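Long-range contacts in CRISPR-associated protein CasA/Cse1 (Thermus thermophilus, PDB 4AN8), which serves in the Cascade ribonucleoprotein complex of bacterial CRISPR immunity, where it probably takes part in selecting foreign DNA: residues Pro20-Gly25 against Glu41-Glu46; Ala166-Gly171 against Lys182-Ala187; Val186-Leu191 against Gln348-Ala353. All blocks are in the same frame, centred on the assembly; numbering follows the deposited sequence.

Contact 1 of 3, residues Pro20-Gly25 against Glu41-Glu46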
ATOM      1  N   PRO A  20     -11.573   4.323  12.664  1.00 25.35           N
ATOM      2  CA  PRO A  20     -12.800   4.612  11.916  1.00 25.35           C
ATOM      3  C   PRO A  20     -13.271   3.415  11.092  1.00 25.35           C
ATOM      4  O   PRO A  20     -12.576   3.024  10.144  1.00 25.35           O
ATOM      5  CB  PRO A  20     -12.388   5.757  10.980  1.00 19.95           C
ATOM      6  CG  PRO A  20     -10.878   5.882  11.112  1.00 19.95           C
ATOM      7  CD  PRO A  20     -10.370   4.750  11.943  1.00 19.95           C
ATOM      8  N   VAL A  21     -14.434   2.857  11.429  1.00 26.92           N
ATOM      9  CA  VAL A  21     -14.976   1.732  10.671  1.00 26.92           C
ATOM     10  C   VAL A  21     -16.395   2.019  10.160  1.00 26.92           C
ATOM     11  O   VAL A  21     -17.169   2.716  10.809  1.00 26.92           O
ATOM     12  CB  VAL A  21     -15.011   0.426  11.538  1.00 18.06           C
ATOM     13  CG1 VAL A  21     -13.604  -0.097  11.828  1.00 18.06           C
ATOM     14  CG2 VAL A  21     -15.752   0.690  12.839  1.00 18.06           C
ATOM     15  N   LEU A  22     -16.741   1.463   9.010  1.00 31.68           N
ATOM     16  CA  LEU A  22     -18.081   1.624   8.472  1.00 31.68           C
ATOM     17  C   LEU A  22     -19.019   0.612   9.124  1.00 31.68           C
ATOM     18  O   LEU A  22     -18.758  -0.599   9.126  1.00 31.68           O
ATOM     19  CB  LEU A  22     -18.053   1.450   6.956  1.00 38.43           C
ATOM     20  CG  LEU A  22     -19.158   2.028   6.077  1.00 38.43           C
ATOM     21  CD1 LEU A  22     -19.368   3.503   6.335  1.00 38.43           C
ATOM     22  CD2 LEU A  22     -18.793   1.789   4.616  1.00 38.43           C
ATOM     23  N   LYS A  23     -20.098   1.103   9.718  1.00 32.39           N
ATOM     24  CA  LYS A  23     -21.071   0.231  10.360  1.00 32.39           C
ATOM     25  C   LYS A  23     -22.478   0.698  10.032  1.00 32.39           C
ATOM     26  O   LYS A  23     -22.839   1.834  10.326  1.00 32.39           O
ATOM     27  CB  LYS A  23     -20.879   0.235  11.867  1.00 47.97           C
ATOM     28  CG  LYS A  23     -21.818  -0.713  12.573  1.00 47.97           C
ATOM     29  CD  LYS A  23     -21.538  -0.784  14.059  1.00 47.97           C
ATOM     30  CE  LYS A  23     -22.276  -1.976  14.673  1.00 47.97           C
ATOM     31  NZ  LYS A  23     -22.431  -1.835  16.156  1.00 47.97           N
ATOM     32  N   GLY A  24     -23.272  -0.173   9.420  1.00 41.51           N
ATOM     33  CA  GLY A  24     -24.614   0.191   9.005  1.00 41.51           C
ATOM     34  C   GLY A  24     -24.621   1.464   8.179  1.00 41.51           C
ATOM     35  O   GLY A  24     -25.503   2.300   8.331  1.00 41.51           O
ATOM     36  N   GLY A  25     -23.620   1.626   7.319  1.00 41.89           N
ATOM     37  CA  GLY A  25     -23.555   2.780   6.433  1.00 41.89           C
ATOM     38  C   GLY A  25     -23.006   4.068   7.028  1.00 41.89           C
ATOM     39  O   GLY A  25     -22.873   5.069   6.322  1.00 41.89           O
ATOM     40  N   GLU A  41     -19.019  -7.237  12.289  1.00 32.83           N
ATOM     41  CA  GLU A  41     -20.070  -6.219  12.236  1.00 32.83           C
ATOM     42  C   GLU A  41     -19.742  -5.013  11.349  1.00 32.83           C
ATOM     43  O   GLU A  41     -20.647  -4.265  10.985  1.00 32.83           O
ATOM     44  CB  GLU A  41     -20.442  -5.744  13.647  1.00 47.88           C
ATOM     45  CG  GLU A  41     -20.938  -6.845  14.574  1.00 47.88           C
ATOM     46  CD  GLU A  41     -21.257  -6.329  15.982  1.00 47.88           C
ATOM     47  OE1 GLU A  41     -21.385  -5.092  16.146  1.00 47.88           O
ATOM     48  OE2 GLU A  41     -21.372  -7.158  16.918  1.00 47.88           O
ATOM     49  N   PHE A  42     -18.463  -4.812  11.007  1.00 25.09           N
ATOM     50  CA  PHE A  42     -18.065  -3.632  10.207  1.00 25.09           C
ATOM     51  C   PHE A  42     -17.740  -3.961   8.759  1.00 25.09           C
ATOM     52  O   PHE A  42     -17.088  -4.965   8.469  1.00 25.09           O
ATOM     53  CB  PHE A  42     -16.870  -2.924  10.833  1.00 23.14           C
ATOM     54  CG  PHE A  42     -16.938  -2.851  12.306  1.00 23.14           C
ATOM     55  CD1 PHE A  42     -17.934  -2.104  12.928  1.00 23.14           C
ATOM     56  CD2 PHE A  42     -16.044  -3.569  13.087  1.00 23.14           C
ATOM     57  CE1 PHE A  42     -18.009  -2.038  14.326  1.00 23.14           C
ATOM     58  CE2 PHE A  42     -16.126  -3.519  14.474  1.00 23.14           C
ATOM     59  CZ  PHE A  42     -17.106  -2.744  15.091  1.00 23.14           C
ATOM     60  N   ALA A  43     -18.183  -3.111   7.847  1.00 23.68           N
ATOM     61  CA  ALA A  43     -17.931  -3.356   6.433  1.00 23.68           C
ATOM     62  C   ALA A  43     -16.432  -3.261   6.174  1.00 23.68           C
ATOM     63  O   ALA A  43     -15.863  -4.039   5.401  1.00 23.68           O
ATOM     64  CB  ALA A  43     -18.709  -2.350   5.545  1.00 15.51           C
ATOM     65  N   ARG A  44     -15.790  -2.307   6.831  1.00 23.32           N
ATOM     66  CA  ARG A  44     -14.364  -2.089   6.636  1.00 23.32           C
ATOM     67  C   ARG A  44     -13.852  -0.947   7.510  1.00 23.32           C
ATOM     68  O   ARG A  44     -14.634  -0.190   8.104  1.00 23.32           O
ATOM     69  CB  ARG A  44     -14.085  -1.740   5.175  1.00 34.88           C
ATOM     70  CG  ARG A  44     -14.830  -0.525   4.717  1.00 34.88           C
ATOM     71  CD  ARG A  44     -14.420  -0.118   3.325  1.00 34.88           C
ATOM     72  NE  ARG A  44     -15.206   1.014   2.857  1.00 34.88           N
ATOM     73  CZ  ARG A  44     -16.353   0.899   2.187  1.00 34.88           C
ATOM     74  NH1 ARG A  44     -16.851  -0.301   1.899  1.00 34.88           N
ATOM     75  NH2 ARG A  44     -17.001   1.988   1.798  1.00 34.88           N
ATOM     76  N   ILE A  45     -12.530  -0.841   7.579  1.00 17.42           N
ATOM     77  CA  ILE A  45     -11.889   0.334   8.114  1.00 17.42           C
ATOM     78  C   ILE A  45     -12.039   1.403   7.056  1.00 17.42           C
ATOM     79  O   ILE A  45     -11.766   1.152   5.878  1.00 17.42           O
ATOM     80  CB  ILE A  45     -10.416   0.059   8.409  1.00 18.47           C
ATOM     81  CG1 ILE A  45     -10.305  -0.682   9.747  1.00 18.47           C
ATOM     82  CG2 ILE A  45      -9.640   1.357   8.443  1.00 18.47           C
ATOM     83  CD1 ILE A  45      -8.950  -1.152  10.046  1.00 18.47           C
ATOM     84  N   GLU A  46     -12.502   2.577   7.477  1.00 20.91           N
ATOM     85  CA  GLU A  46     -12.963   3.614   6.576  1.00 20.91           C
ATOM     86  C   GLU A  46     -12.269   4.952   6.839  1.00 20.91           C
ATOM     87  O   GLU A  46     -12.581   5.664   7.803  1.00 20.91           O
ATOM     88  CB  GLU A  46     -14.476   3.783   6.719  1.00 40.38           C
ATOM     89  CG  GLU A  46     -15.072   4.930   5.896  1.00 40.38           C
ATOM     90  CD  GLU A  46     -15.118   4.645   4.400  1.00 40.38           C
ATOM     91  OE1 GLU A  46     -14.672   3.558   3.959  1.00 40.38           O
ATOM     92  OE2 GLU A  46     -15.620   5.515   3.659  1.00 40.38           O
TER
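Pro20, Val21 and Leu22 lie on the middle strand of a small antiparallel sheet, and the chain running through Ala43 to Glu46 docks against them as one of its edges. The backbone ladder starts at Pro20, whose O receives the N-H of Glu46 at 2.7 Å in a practically straight bond, 179° at the hydrogen. Leu22 N donates a hydrogen bond to Arg44 O at 2.8 Å, while Leu22 O accepts from Ala43 N at 2.9 Å, so the oxygen of Leu22 is met by the N-H one residue before Arg44. Between these bonds Val21 and Ile45 form a non-hydrogen-bonded pair, their CA atoms 4.2 Å apart and both side chains on the same face. On the other flank of the middle strand, Val28 of strand 26-30 bonds to the backbone of Val21, which completes the three-stranded order, and helix 50-67 underlies Ile45 through Leu56, His57 and Leu60.

The two branches of Val21 divide the work. With CG1 anti to the carbonyl carbon (chi1 -69°), that methyl meets Ile45 CG1 at 3.9 Å, whereas CG2 stands over one face of the Phe42 ring in a CH-pi contact, 3.8 Å from the centroid. Lys23 guards the ring's edge: its CB lies in the ring plane, and its extended chain continues past CE1 to a weak salt bridge, NZ to Glu41 OE1, at 3.4 Å. That carboxylate has a stronger partner in Arg38. On the opposite face of the sheet, Leu22 CD2 rests above the Arg44 guanidinium, toward its NH2, the two side chains lying side by side and pointing the same way; Glu46 OE1 holds the same group at its edge, 2.8 Å from Arg44 NE.

Contact 2 of 3, residues Ala166-Gly171 against Lys182-Ala187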
ATOM      1  N   ALA A 166       5.226   3.964   9.993  1.00 19.12           N
ATOM      2  CA  ALA A 166       5.289   2.988   8.909  1.00 19.12           C
ATOM      3  C   ALA A 166       5.820   3.625   7.625  1.00 19.12           C
ATOM      4  O   ALA A 166       6.531   2.977   6.853  1.00 19.12           O
ATOM      5  CB  ALA A 166       3.922   2.339   8.676  1.00 11.11           C
ATOM      6  N   PHE A 167       5.504   4.906   7.414  1.00 17.06           N
ATOM      7  CA  PHE A 167       5.725   5.538   6.108  1.00 17.06           C
ATOM      8  C   PHE A 167       6.754   6.700   6.033  1.00 17.06           C
ATOM      9  O   PHE A 167       7.017   7.215   4.937  1.00 17.06           O
ATOM     10  CB  PHE A 167       4.386   6.030   5.547  1.00 16.22           C
ATOM     11  CG  PHE A 167       3.459   4.930   5.139  1.00 16.22           C
ATOM     12  CD1 PHE A 167       3.627   4.279   3.930  1.00 16.22           C
ATOM     13  CD2 PHE A 167       2.397   4.553   5.970  1.00 16.22           C
ATOM     14  CE1 PHE A 167       2.764   3.251   3.556  1.00 16.22           C
ATOM     15  CE2 PHE A 167       1.534   3.544   5.609  1.00 16.22           C
ATOM     16  CZ  PHE A 167       1.717   2.895   4.387  1.00 16.22           C
ATOM     17  N   ALA A 168       7.311   7.130   7.165  1.00 17.20           N
ATOM     18  CA  ALA A 168       8.289   8.228   7.104  1.00 17.20           C
ATOM     19  C   ALA A 168       9.425   7.872   6.151  1.00 17.20           C
ATOM     20  O   ALA A 168      10.114   6.861   6.329  1.00 17.20           O
ATOM     21  CB  ALA A 168       8.858   8.569   8.496  1.00 17.34           C
ATOM     22  N   PRO A 169       9.607   8.697   5.117  1.00 22.57           N
ATOM     23  CA  PRO A 169      10.773   8.602   4.234  1.00 22.57           C
ATOM     24  C   PRO A 169      12.034   9.060   4.970  1.00 22.57           C
ATOM     25  O   PRO A 169      11.953   9.942   5.835  1.00 22.57           O
ATOM     26  CB  PRO A 169      10.422   9.577   3.094  1.00 26.52           C
ATOM     27  CG  PRO A 169       9.466  10.547   3.724  1.00 26.52           C
ATOM     28  CD  PRO A 169       8.660   9.742   4.689  1.00 26.52           C
ATOM     29  N   GLY A 170      13.175   8.449   4.645  1.00 23.94           N
ATOM     30  CA  GLY A 170      14.451   8.894   5.185  1.00 23.94           C
ATOM     31  C   GLY A 170      14.758  10.333   4.792  1.00 23.94           C
ATOM     32  O   GLY A 170      14.168  10.870   3.856  1.00 23.94           O
ATOM     33  N   GLY A 171      15.692  10.965   5.490  1.00 30.29           N
ATOM     34  CA  GLY A 171      16.074  12.328   5.161  1.00 30.29           C
ATOM     35  C   GLY A 171      16.644  13.074   6.355  1.00 30.29           C
ATOM     36  O   GLY A 171      16.915  12.484   7.406  1.00 30.29           O
ATOM     37  N   LYS A 182      16.727   7.011   8.377  1.00 24.33           N
ATOM     38  CA  LYS A 182      16.424   6.058   7.315  1.00 24.33           C
ATOM     39  C   LYS A 182      14.915   6.006   7.060  1.00 24.33           C
ATOM     40  O   LYS A 182      14.126   6.494   7.868  1.00 24.33           O
ATOM     41  CB  LYS A 182      16.906   4.654   7.701  1.00 48.16           C
ATOM     42  CG  LYS A 182      18.380   4.572   8.046  1.00 48.16           C
ATOM     43  CD  LYS A 182      19.259   4.705   6.814  1.00 48.16           C
ATOM     44  CE  LYS A 182      20.749   4.719   7.183  1.00 48.16           C
ATOM     45  NZ  LYS A 182      21.156   5.977   7.903  1.00 48.16           N
ATOM     46  N   ASP A 183      14.544   5.398   5.936  1.00 21.71           N
ATOM     47  CA  ASP A 183      13.159   5.087   5.606  1.00 21.71           C
ATOM     48  C   ASP A 183      12.533   4.214   6.693  1.00 21.71           C
ATOM     49  O   ASP A 183      13.155   3.257   7.182  1.00 21.71           O
ATOM     50  CB  ASP A 183      13.081   4.291   4.298  1.00 19.20           C
ATOM     51  CG  ASP A 183      13.322   5.131   3.064  1.00 19.20           C
ATOM     52  OD1 ASP A 183      13.406   6.372   3.149  1.00 19.20           O
ATOM     53  OD2 ASP A 183      13.410   4.533   1.976  1.00 19.20           O
ATOM     54  N   ALA A 184      11.308   4.547   7.058  1.00 19.65           N
ATOM     55  CA  ALA A 184      10.485   3.650   7.841  1.00 19.65           C
ATOM     56  C   ALA A 184      10.236   2.460   6.936  1.00 19.65           C
ATOM     57  O   ALA A 184      10.526   2.535   5.730  1.00 19.65           O
ATOM     58  CB  ALA A 184       9.191   4.341   8.235  1.00 17.23           C
ATOM     59  N   PRO A 185       9.724   1.347   7.491  1.00 22.57           N
ATOM     60  CA  PRO A 185       9.755   0.078   6.740  1.00 22.57           C
ATOM     61  C   PRO A 185       8.940   0.029   5.454  1.00 22.57           C
ATOM     62  O   PRO A 185       9.333  -0.674   4.519  1.00 22.57           O
ATOM     63  CB  PRO A 185       9.184  -0.948   7.734  1.00 18.93           C
ATOM     64  CG  PRO A 185       9.360  -0.346   9.061  1.00 18.93           C
ATOM     65  CD  PRO A 185       9.304   1.157   8.892  1.00 18.93           C
ATOM     66  N   VAL A 186       7.800   0.709   5.392  1.00 22.01           N
ATOM     67  CA  VAL A 186       7.017   0.663   4.169  1.00 22.01           C
ATOM     68  C   VAL A 186       6.869   2.021   3.507  1.00 22.01           C
ATOM     69  O   VAL A 186       5.902   2.270   2.817  1.00 22.01           O
ATOM     70  CB  VAL A 186       5.631  -0.037   4.364  1.00 19.48           C
ATOM     71  CG1 VAL A 186       5.828  -1.562   4.480  1.00 19.48           C
ATOM     72  CG2 VAL A 186       4.893   0.534   5.578  1.00 19.48           C
ATOM     73  N   ALA A 187       7.849   2.889   3.697  1.00 18.99           N
ATOM     74  CA  ALA A 187       7.872   4.183   3.015  1.00 18.99           C
ATOM     75  C   ALA A 187       7.737   4.078   1.488  1.00 18.99           C
ATOM     76  O   ALA A 187       7.057   4.912   0.870  1.00 18.99           O
ATOM     77  CB  ALA A 187       9.138   4.945   3.373  1.00 22.37           C
TER
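Ala166 and Ala168, at the point where helix 154-167 runs out, offer their carbonyls to the loop beside them: Val186 N reaches Ala166 O at 3.0 Å, and Ala184 N reaches Ala168 O at 2.7 Å in a nearly straight bond (172° at the hydrogen). A type I turn from Ala184 to Ala187 supplies both of these N-H groups. A third bond involves a side chain. Asp183 OD1 accepts a hydrogen bond from Gly170 N at 2.6 Å through its anti lone pair, leaving OD2 to a salt bridge with Arg188. Lacking a side chain, Gly170 lets its CA come within 3.5 Å of Lys182 C.

Small side chains lie between the backbones. Ala184 CB nestles against the oxygens of both Ala166 and Ala168, and Ala187 CB lies 3.5 Å from Phe167 O. The one aromatic side chain is Phe167. Val186 CG2 lies over a face of its ring, 4.2 Å from the centroid and offset toward the rim, while the same methyl touches Ala166 CB at 3.7 Å. Val186 O approaches the ring at CD1. Beyond this pair Leu51 and Val55 of helix 50-67 and Leu191 of strand 191-195 close in on Phe167, making it part of the buried core.

Since Gly171 and Ala181 are already backbone partners, these bonds prolong the base of the beta-hairpin formed by strands 171-175 and 178-181, and lay the turn that follows it against the C-terminal end of the helix.

Contact 3 of 3, residues Val186-Leu191 against Gln348-Ala353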
ATOM      1  N   VAL A 186       7.800   0.709   5.392  1.00 22.01           N
ATOM      2  CA  VAL A 186       7.017   0.663   4.169  1.00 22.01           C
ATOM      3  C   VAL A 186       6.869   2.021   3.507  1.00 22.01           C
ATOM      4  O   VAL A 186       5.902   2.270   2.817  1.00 22.01           O
ATOM      5  CB  VAL A 186       5.631  -0.037   4.364  1.00 19.48           C
ATOM      6  CG1 VAL A 186       5.828  -1.562   4.480  1.00 19.48           C
ATOM      7  CG2 VAL A 186       4.893   0.534   5.578  1.00 19.48           C
ATOM      8  N   ALA A 187       7.849   2.889   3.697  1.00 18.99           N
ATOM      9  CA  ALA A 187       7.872   4.183   3.015  1.00 18.99           C
ATOM     10  C   ALA A 187       7.737   4.078   1.488  1.00 18.99           C
ATOM     11  O   ALA A 187       7.057   4.912   0.870  1.00 18.99           O
ATOM     12  CB  ALA A 187       9.138   4.945   3.373  1.00 22.37           C
ATOM     13  N   ARG A 188       8.373   3.064   0.898  1.00 20.47           N
ATOM     14  CA  ARG A 188       8.499   2.950  -0.563  1.00 20.47           C
ATOM     15  C   ARG A 188       7.529   1.980  -1.252  1.00 20.47           C
ATOM     16  O   ARG A 188       7.063   2.259  -2.351  1.00 20.47           O
ATOM     17  CB  ARG A 188       9.933   2.548  -0.968  1.00 25.72           C
ATOM     18  CG  ARG A 188      11.049   3.332  -0.302  1.00 25.72           C
ATOM     19  CD  ARG A 188      10.902   4.817  -0.604  1.00 25.72           C
ATOM     20  NE  ARG A 188      11.793   5.632   0.222  1.00 25.72           N
ATOM     21  CZ  ARG A 188      11.979   6.940   0.061  1.00 25.72           C
ATOM     22  NH1 ARG A 188      11.344   7.622  -0.893  1.00 25.72           N
ATOM     23  NH2 ARG A 188      12.801   7.572   0.866  1.00 25.72           N
ATOM     24  N   PRO A 189       7.278   0.805  -0.644  1.00 17.57           N
ATOM     25  CA  PRO A 189       6.626  -0.202  -1.475  1.00 17.57           C
ATOM     26  C   PRO A 189       5.138  -0.025  -1.494  1.00 17.57           C
ATOM     27  O   PRO A 189       4.565   0.573  -0.579  1.00 17.57           O
ATOM     28  CB  PRO A 189       6.975  -1.526  -0.777  1.00 16.55           C
ATOM     29  CG  PRO A 189       7.202  -1.132   0.648  1.00 16.55           C
ATOM     30  CD  PRO A 189       7.773   0.250   0.626  1.00 16.55           C
ATOM     31  N   ALA A 190       4.528  -0.564  -2.533  1.00 21.62           N
ATOM     32  CA  ALA A 190       3.086  -0.634  -2.631  1.00 21.62           C
ATOM     33  C   ALA A 190       2.608  -1.774  -1.743  1.00 21.62           C
ATOM     34  O   ALA A 190       3.191  -2.844  -1.758  1.00 21.62           O
ATOM     35  CB  ALA A 190       2.703  -0.893  -4.073  1.00 17.36           C
ATOM     36  N   LEU A 191       1.558  -1.553  -0.966  1.00 18.20           N
ATOM     37  CA  LEU A 191       1.066  -2.605  -0.071  1.00 18.20           C
ATOM     38  C   LEU A 191      -0.158  -3.332  -0.641  1.00 18.20           C
ATOM     39  O   LEU A 191      -1.134  -2.685  -1.045  1.00 18.20           O
ATOM     40  CB  LEU A 191       0.735  -2.016   1.297  1.00 16.86           C
ATOM     41  CG  LEU A 191       1.942  -1.317   1.949  1.00 16.86           C
ATOM     42  CD1 LEU A 191       1.554  -0.766   3.333  1.00 16.86           C
ATOM     43  CD2 LEU A 191       3.150  -2.267   2.055  1.00 16.86           C
ATOM     44  N   GLN A 348       2.560   5.161  -1.005  1.00 18.51           N
ATOM     45  CA  GLN A 348       2.932   6.526  -1.348  1.00 18.51           C
ATOM     46  C   GLN A 348       3.652   6.498  -2.667  1.00 18.51           C
ATOM     47  O   GLN A 348       4.376   5.554  -2.944  1.00 18.51           O
ATOM     48  CB  GLN A 348       3.948   7.111  -0.346  1.00 23.37           C
ATOM     49  CG  GLN A 348       3.707   6.796   1.042  1.00 23.37           C
ATOM     50  CD  GLN A 348       4.593   7.578   1.984  1.00 23.37           C
ATOM     51  OE1 GLN A 348       4.156   8.561   2.568  1.00 23.37           O
ATOM     52  NE2 GLN A 348       5.824   7.107   2.186  1.00 23.37           N
ATOM     53  N   VAL A 349       3.490   7.551  -3.453  1.00 23.77           N
ATOM     54  CA  VAL A 349       4.395   7.768  -4.569  1.00 23.77           C
ATOM     55  C   VAL A 349       5.493   8.661  -4.027  1.00 23.77           C
ATOM     56  O   VAL A 349       5.218   9.749  -3.505  1.00 23.77           O
ATOM     57  CB  VAL A 349       3.718   8.492  -5.738  1.00 21.00           C
ATOM     58  CG1 VAL A 349       4.678   8.542  -6.941  1.00 21.00           C
ATOM     59  CG2 VAL A 349       2.424   7.795  -6.092  1.00 21.00           C
ATOM     60  N   SER A 350       6.730   8.212  -4.100  1.00 28.73           N
ATOM     61  CA  SER A 350       7.753   8.985  -3.429  1.00 28.73           C
ATOM     62  C   SER A 350       8.956   9.249  -4.302  1.00 28.73           C
ATOM     63  O   SER A 350       9.115   8.664  -5.367  1.00 28.73           O
ATOM     64  CB  SER A 350       8.190   8.329  -2.115  1.00 32.14           C
ATOM     65  OG  SER A 350       8.998   7.199  -2.358  1.00 32.14           O
ATOM     66  N   ASP A 351       9.811  10.135  -3.810  1.00 43.61           N
ATOM     67  CA  ASP A 351      11.005  10.534  -4.521  1.00 43.61           C
ATOM     68  C   ASP A 351      11.986  11.030  -3.468  1.00 43.61           C
ATOM     69  O   ASP A 351      11.878  12.175  -2.988  1.00 43.61           O
ATOM     70  CB  ASP A 351      10.649  11.647  -5.492  1.00 73.59           C
ATOM     71  CG  ASP A 351      11.833  12.140  -6.245  1.00 73.59           C
ATOM     72  OD1 ASP A 351      12.785  11.343  -6.410  1.00 73.59           O
ATOM     73  OD2 ASP A 351      11.806  13.319  -6.661  1.00 73.59           O
ATOM     74  N   GLN A 352      12.913  10.160  -3.072  1.00 32.96           N
ATOM     75  CA  GLN A 352      13.798  10.477  -1.957  1.00 32.96           C
ATOM     76  C   GLN A 352      12.935  10.932  -0.775  1.00 32.96           C
ATOM     77  O   GLN A 352      11.913  10.313  -0.463  1.00 32.96           O
ATOM     78  CB  GLN A 352      14.795  11.576  -2.344  1.00 58.88           C
ATOM     79  CG  GLN A 352      15.345  11.489  -3.777  1.00 58.88           C
ATOM     80  CD  GLN A 352      16.568  10.580  -3.923  1.00 58.88           C
ATOM     81  OE1 GLN A 352      16.799   9.674  -3.113  1.00 58.88           O
ATOM     82  NE2 GLN A 352      17.362  10.827  -4.963  1.00 58.88           N
ATOM     83  N   ALA A 353      13.328  12.029  -0.133  1.00 38.70           N
ATOM     84  CA  ALA A 353      12.614  12.521   1.048  1.00 38.70           C
ATOM     85  C   ALA A 353      11.233  13.090   0.710  1.00 38.70           C
ATOM     86  O   ALA A 353      10.453  13.425   1.610  1.00 38.70           O
ATOM     87  CB  ALA A 353      13.463  13.575   1.799  1.00 33.58           C
TER
HETATM   88  O   HOH W   1       4.330   3.302   0.114  1.00 54.65           O
HETATM   89  O   HOH W   2       7.403   5.160  -2.735  1.00 51.38           O
HETATM   90  O   HOH W   3       4.447   2.843  -3.228  1.00 54.65           O
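The Arg188 guanidinium is engaged at its edge by Ser350 on the strand and by Gln352 in the loop just after it, with NH1 and NH2 gripping a single atom, Gln352 O, end-on. Arg188 NH1 lies 2.8 Å from Gln352 O and Arg188 NH2 3.2 Å from it, and the second donor stands above the carbonyl plane of Gln352. Yet Gln352 O itself lies in the guanidinium plane. Arg188 NH1 also donates to Ser350 OG at 2.8 Å, the hydroxyl oxygen lying 16° out of the guanidinium plane. The hydroxyl is placed for this by lying between the backbone N and the carbonyl carbon (chi1 74°). At the remaining edge NE forms a salt bridge with Asp183, the strongest partner of this group, so the plane is fixed from several directions.

The second flat group is the Gln348 amide. Gln348 NE2 meets a lone pair of Ala187 O at 2.8 Å, and that oxygen lies 3° from the amide plane of Gln348. A probable second bond from NE2 goes to Phe167 O, which would satisfy both amide protons. An acetate ion, probably from the crystallisation liquor, lies about 3 Å from this side chain.

Water bridges carbonyl oxygens that, both being acceptors, cannot bond to each other. Two molecules link Arg188 O to Gln348 O, the tighter one 2.7 Å from Gln348 O, and the other also lies 2.6 Å from Ser350 OG. A third accepts from Gln348 N at 2.8 Å and sits beside Pro189 O. Past this wet junction the chains converge into a sheet: Leu191 opens strand 191-195, which bonds to strand 342-351 at Leu346, strand 354-364 flanks the other side, and helix 50-67 covers Gln348 and Leu191 through Leu51 and Ala54.

How the contacts relate
Along the chain contact 1 closes before contact 2 opens, and contact 3 begins on the residues where contact 2 ends, Val186 and Ala187 being common to both. Contacts 2 and 3 have centres about 8 Å apart and are tied by the Asp183–Arg188 salt bridge, so the loop between strands 178-181 and 191-195 joins the end of helix 154-167 to the sheet containing strand 342-351. Contact 1 belongs to a separate sheet, its centre about 29 Å from contact 2 and 27 Å from contact 3. Helix 50-67 touches all three, and through it sequence-distant elements of the Cse1 family fold are drawn together.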